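Local coordinates for Dbv8 protein (Nonomuraea, PDB 4MFZ) that binds decanoyl-CoA and, as a GNAT-family N-acyltransferase, probably transfers the long acyl chain to an amine in glycopeptide antibiotic synthesis, at residues 28-40 and 113-125. Numbering follows the deposited sequence.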
# COMPACT_ATOMS: atom_id res chain seq x y z
N ARG A 28 21.24 3.05 16.89
CA ARG A 28 22.60 2.61 16.64
C ARG A 28 22.67 1.17 16.12
O ARG A 28 23.37 0.90 15.15
CB ARG A 28 23.45 2.78 17.89
CG ARG A 28 24.91 2.40 17.70
CD ARG A 28 25.78 2.87 18.86
NE ARG A 28 25.23 2.41 20.12
CZ ARG A 28 24.65 3.20 21.02
NH1 ARG A 28 24.59 4.52 20.79
NH2 ARG A 28 24.16 2.69 22.15
N GLN A 29 21.93 0.25 16.74
CA GLN A 29 22.01 -1.16 16.36
C GLN A 29 21.37 -1.48 15.02
O GLN A 29 21.85 -2.36 14.31
CB GLN A 29 21.46 -2.06 17.46
CG GLN A 29 22.31 -1.91 18.71
CD GLN A 29 22.02 -2.94 19.76
OE1 GLN A 29 22.13 -2.65 20.95
NE2 GLN A 29 21.67 -4.15 19.33
N LEU A 30 20.31 -0.75 14.66
CA LEU A 30 19.58 -1.02 13.42
C LEU A 30 20.09 -0.17 12.26
O LEU A 30 19.56 -0.23 11.16
CB LEU A 30 18.06 -0.85 13.64
CG LEU A 30 17.37 -1.69 14.72
CD1 LEU A 30 15.88 -1.38 14.80
CD2 LEU A 30 17.56 -3.20 14.52
N ARG A 31 21.13 0.63 12.52
CA ARG A 31 21.85 1.42 11.51
C ARG A 31 20.99 2.52 10.90
O ARG A 31 21.20 2.91 9.74
CB ARG A 31 22.47 0.52 10.41
CG ARG A 31 23.30 -0.67 10.92
CD ARG A 31 24.46 -0.24 11.83
NE ARG A 31 25.49 0.45 11.05
CZ ARG A 31 26.64 0.93 11.55
NH1 ARG A 31 26.94 0.79 12.83
NH2 ARG A 31 27.49 1.54 10.75
N LEU A 32 20.03 3.00 11.68
CA LEU A 32 19.09 4.03 11.26
C LEU A 32 19.69 5.44 11.17
O LEU A 32 20.50 5.82 11.99
CB LEU A 32 17.86 4.05 12.19
CG LEU A 32 16.87 2.90 12.02
CD1 LEU A 32 15.82 2.93 13.13
CD2 LEU A 32 16.20 2.97 10.64
N GLY A 33 19.24 6.22 10.19
CA GLY A 33 19.81 7.54 9.96
C GLY A 33 19.21 8.48 10.98
O GLY A 33 18.27 8.10 11.71
N GLU A 34 19.74 9.69 11.02
CA GLU A 34 19.31 10.72 11.94
C GLU A 34 17.86 11.15 11.72
O GLU A 34 17.22 11.68 12.61
CB GLU A 34 20.21 11.94 11.82
CG GLU A 34 19.84 13.04 12.80
CD GLU A 34 20.61 14.31 12.54
OE1 GLU A 34 20.91 15.03 13.52
OE2 GLU A 34 20.94 14.59 11.37
N ASN A 35 17.37 10.93 10.52
CA ASN A 35 16.00 11.28 10.19
C ASN A 35 14.95 10.31 10.77
O ASN A 35 13.75 10.53 10.60
CB ASN A 35 15.85 11.41 8.67
CG ASN A 35 16.37 10.21 7.90
OD1 ASN A 35 15.89 9.92 6.81
ND2 ASN A 35 17.36 9.51 8.46
N ALA A 36 15.40 9.25 11.42
CA ALA A 36 14.50 8.32 12.08
C ALA A 36 14.25 8.79 13.52
O ALA A 36 13.41 8.22 14.22
CB ALA A 36 15.10 6.93 12.08
N THR A 37 14.97 9.84 13.95
CA THR A 37 14.94 10.28 15.37
C THR A 37 13.54 10.57 15.92
O THR A 37 13.20 10.09 17.01
CB THR A 37 15.89 11.50 15.61
OG1 THR A 37 17.22 11.11 15.32
CG2 THR A 37 15.85 11.99 17.08
N ALA A 38 12.74 11.36 15.20
CA ALA A 38 11.43 11.78 15.68
C ALA A 38 10.50 10.58 15.76
O ALA A 38 9.74 10.45 16.69
CB ALA A 38 10.86 12.87 14.80
N TRP A 39 10.57 9.67 14.79
CA TRP A 39 9.72 8.48 14.88
C TRP A 39 10.12 7.63 16.06
O TRP A 39 9.28 7.20 16.82
CB TRP A 39 9.75 7.70 13.59
CG TRP A 39 8.91 6.45 13.60
CD1 TRP A 39 7.52 6.34 13.83
CD2 TRP A 39 9.37 5.07 13.33
NE1 TRP A 39 7.12 5.03 13.72
CE2 TRP A 39 8.18 4.22 13.43
CE3 TRP A 39 10.61 4.49 13.04
CZ2 TRP A 39 8.24 2.84 13.24
CZ3 TRP A 39 10.66 3.09 12.85
CH2 TRP A 39 9.51 2.30 12.93
N LEU A 40 11.42 7.40 16.24
CA LEU A 40 11.90 6.64 17.42
C LEU A 40 11.48 7.29 18.76
O LEU A 40 11.13 6.60 19.70
CB LEU A 40 13.41 6.41 17.37
CG LEU A 40 13.95 5.66 16.13
CD1 LEU A 40 15.48 5.63 16.08
CD2 LEU A 40 13.42 4.24 16.04
N VAL A 113 -1.02 8.92 10.63
CA VAL A 113 -0.03 8.00 11.22
C VAL A 113 0.92 7.54 10.12
O VAL A 113 0.58 6.69 9.29
CB VAL A 113 -0.68 6.81 11.96
CG1 VAL A 113 0.38 5.84 12.44
CG2 VAL A 113 -1.52 7.28 13.13
N ARG A 114 2.10 8.13 10.10
CA ARG A 114 3.19 7.59 9.32
C ARG A 114 3.73 6.40 10.11
O ARG A 114 4.08 6.52 11.30
CB ARG A 114 4.30 8.63 9.11
CG ARG A 114 5.24 8.33 7.94
CD ARG A 114 4.57 8.58 6.60
NE ARG A 114 5.36 8.06 5.48
CZ ARG A 114 5.01 8.15 4.20
NH1 ARG A 114 3.87 8.74 3.84
NH2 ARG A 114 5.81 7.63 3.25
N GLY A 115 3.77 5.24 9.45
CA GLY A 115 4.45 4.08 10.03
C GLY A 115 5.93 4.38 9.99
O GLY A 115 6.35 5.53 9.76
N GLY A 116 6.77 3.38 10.17
CA GLY A 116 8.19 3.67 10.01
C GLY A 116 8.61 3.78 8.55
O GLY A 116 7.79 3.54 7.64
N PRO A 117 9.89 4.11 8.32
CA PRO A 117 10.46 4.01 6.99
C PRO A 117 10.81 2.54 6.68
O PRO A 117 10.68 1.67 7.56
CB PRO A 117 11.74 4.85 7.10
CG PRO A 117 12.17 4.67 8.51
CD PRO A 117 10.89 4.53 9.32
N THR A 118 11.23 2.26 5.46
CA THR A 118 11.91 1.00 5.18
C THR A 118 13.22 1.04 5.94
O THR A 118 13.94 2.02 5.84
CB THR A 118 12.24 0.91 3.70
OG1 THR A 118 11.03 1.05 2.98
CG2 THR A 118 12.94 -0.41 3.37
N LEU A 119 13.49 -0.02 6.70
CA LEU A 119 14.71 -0.17 7.53
C LEU A 119 15.95 -0.55 6.70
O LEU A 119 15.82 -1.09 5.60
CB LEU A 119 14.48 -1.23 8.61
CG LEU A 119 13.27 -1.11 9.54
CD1 LEU A 119 13.34 -2.18 10.64
CD2 LEU A 119 13.19 0.29 10.13
N PRO A 120 17.17 -0.24 7.22
CA PRO A 120 18.39 -0.67 6.55
C PRO A 120 18.46 -2.17 6.50
O PRO A 120 18.24 -2.83 7.52
CB PRO A 120 19.51 -0.08 7.43
CG PRO A 120 18.88 1.15 8.02
CD PRO A 120 17.45 0.73 8.30
N TYR A 121 18.73 -2.72 5.31
CA TYR A 121 18.73 -4.18 5.13
C TYR A 121 20.00 -4.89 5.60
O TYR A 121 19.98 -6.11 5.75
CB TYR A 121 18.44 -4.61 3.67
CG TYR A 121 17.10 -4.16 3.09
CD1 TYR A 121 16.04 -3.79 3.93
CD2 TYR A 121 16.89 -4.14 1.69
CE1 TYR A 121 14.82 -3.38 3.39
CE2 TYR A 121 15.67 -3.75 1.16
CZ TYR A 121 14.65 -3.37 2.00
OH TYR A 121 13.43 -2.96 1.46
N GLU A 122 21.09 -4.16 5.84
CA GLU A 122 22.37 -4.83 6.24
C GLU A 122 22.30 -5.56 7.59
O GLU A 122 23.17 -6.38 7.94
CB GLU A 122 23.53 -3.83 6.22
CG GLU A 122 23.36 -2.65 7.18
CD GLU A 122 22.74 -1.44 6.51
OE1 GLU A 122 23.16 -0.33 6.86
OE2 GLU A 122 21.86 -1.61 5.60
N THR A 123 21.26 -5.24 8.35
CA THR A 123 21.02 -5.81 9.67
C THR A 123 20.35 -7.22 9.61
O THR A 123 20.25 -7.93 10.60
CB THR A 123 20.19 -4.74 10.45
OG1 THR A 123 20.99 -4.14 11.48
CG2 THR A 123 18.93 -5.25 10.96
N GLY A 124 19.89 -7.62 8.42
CA GLY A 124 19.39 -8.99 8.22
C GLY A 124 17.95 -9.02 7.70
O GLY A 124 17.34 -7.97 7.52
N ALA A 125 17.42 -10.22 7.48
CA ALA A 125 16.13 -10.37 6.85
C ALA A 125 14.95 -9.89 7.73
O ALA A 125 13.93 -9.49 7.21
CB ALA A 125 15.92 -11.82 6.38
O HOH W 1 18.26 -2.29 10.38
O HOH W 2 25.32 0.59 8.21
O HOH W 3 22.07 2.07 7.18
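Gly116 CA sits over one face of the Trp39 indole, 3.4 Å from the centroid of the six-membered ring and 14° off the normal, a CH-pi contact. Glycine suits this place because a side chain here would run into the ring. Pro117 meets the ring obliquely, its CD 3.7 Å from Trp39 CE3. With CG anti to the backbone N (chi1 179°), the indole reaches from helix 37-46 to this loop, and its NE1 is hydrogen-bonded to Glu101 of helix 89-104. At the other end, the compact ring of Pro120 packs against the turn: CD presses tightly on Leu32 CD2 at 3.5 Å, while CG touches Leu30 O and, at 3.4 Å, Arg31 O. That turn is a Schellman motif closing helix 23-29, with Arg31 at positive phi, and it lets the chain swing toward helix 37-46 within the all-helical N-terminal part of this GNAT protein. The polar links that can be identified run through water. One molecule donates to both Leu30 O and Pro120 O; two others donate to Glu122 OE1, one accepting from Arg31 NE in the guanidinium plane, the other also donating to Arg31 O. Farther out, Leu30 packs on Leu94 and Leu119 on Leu91 of helix 89-104.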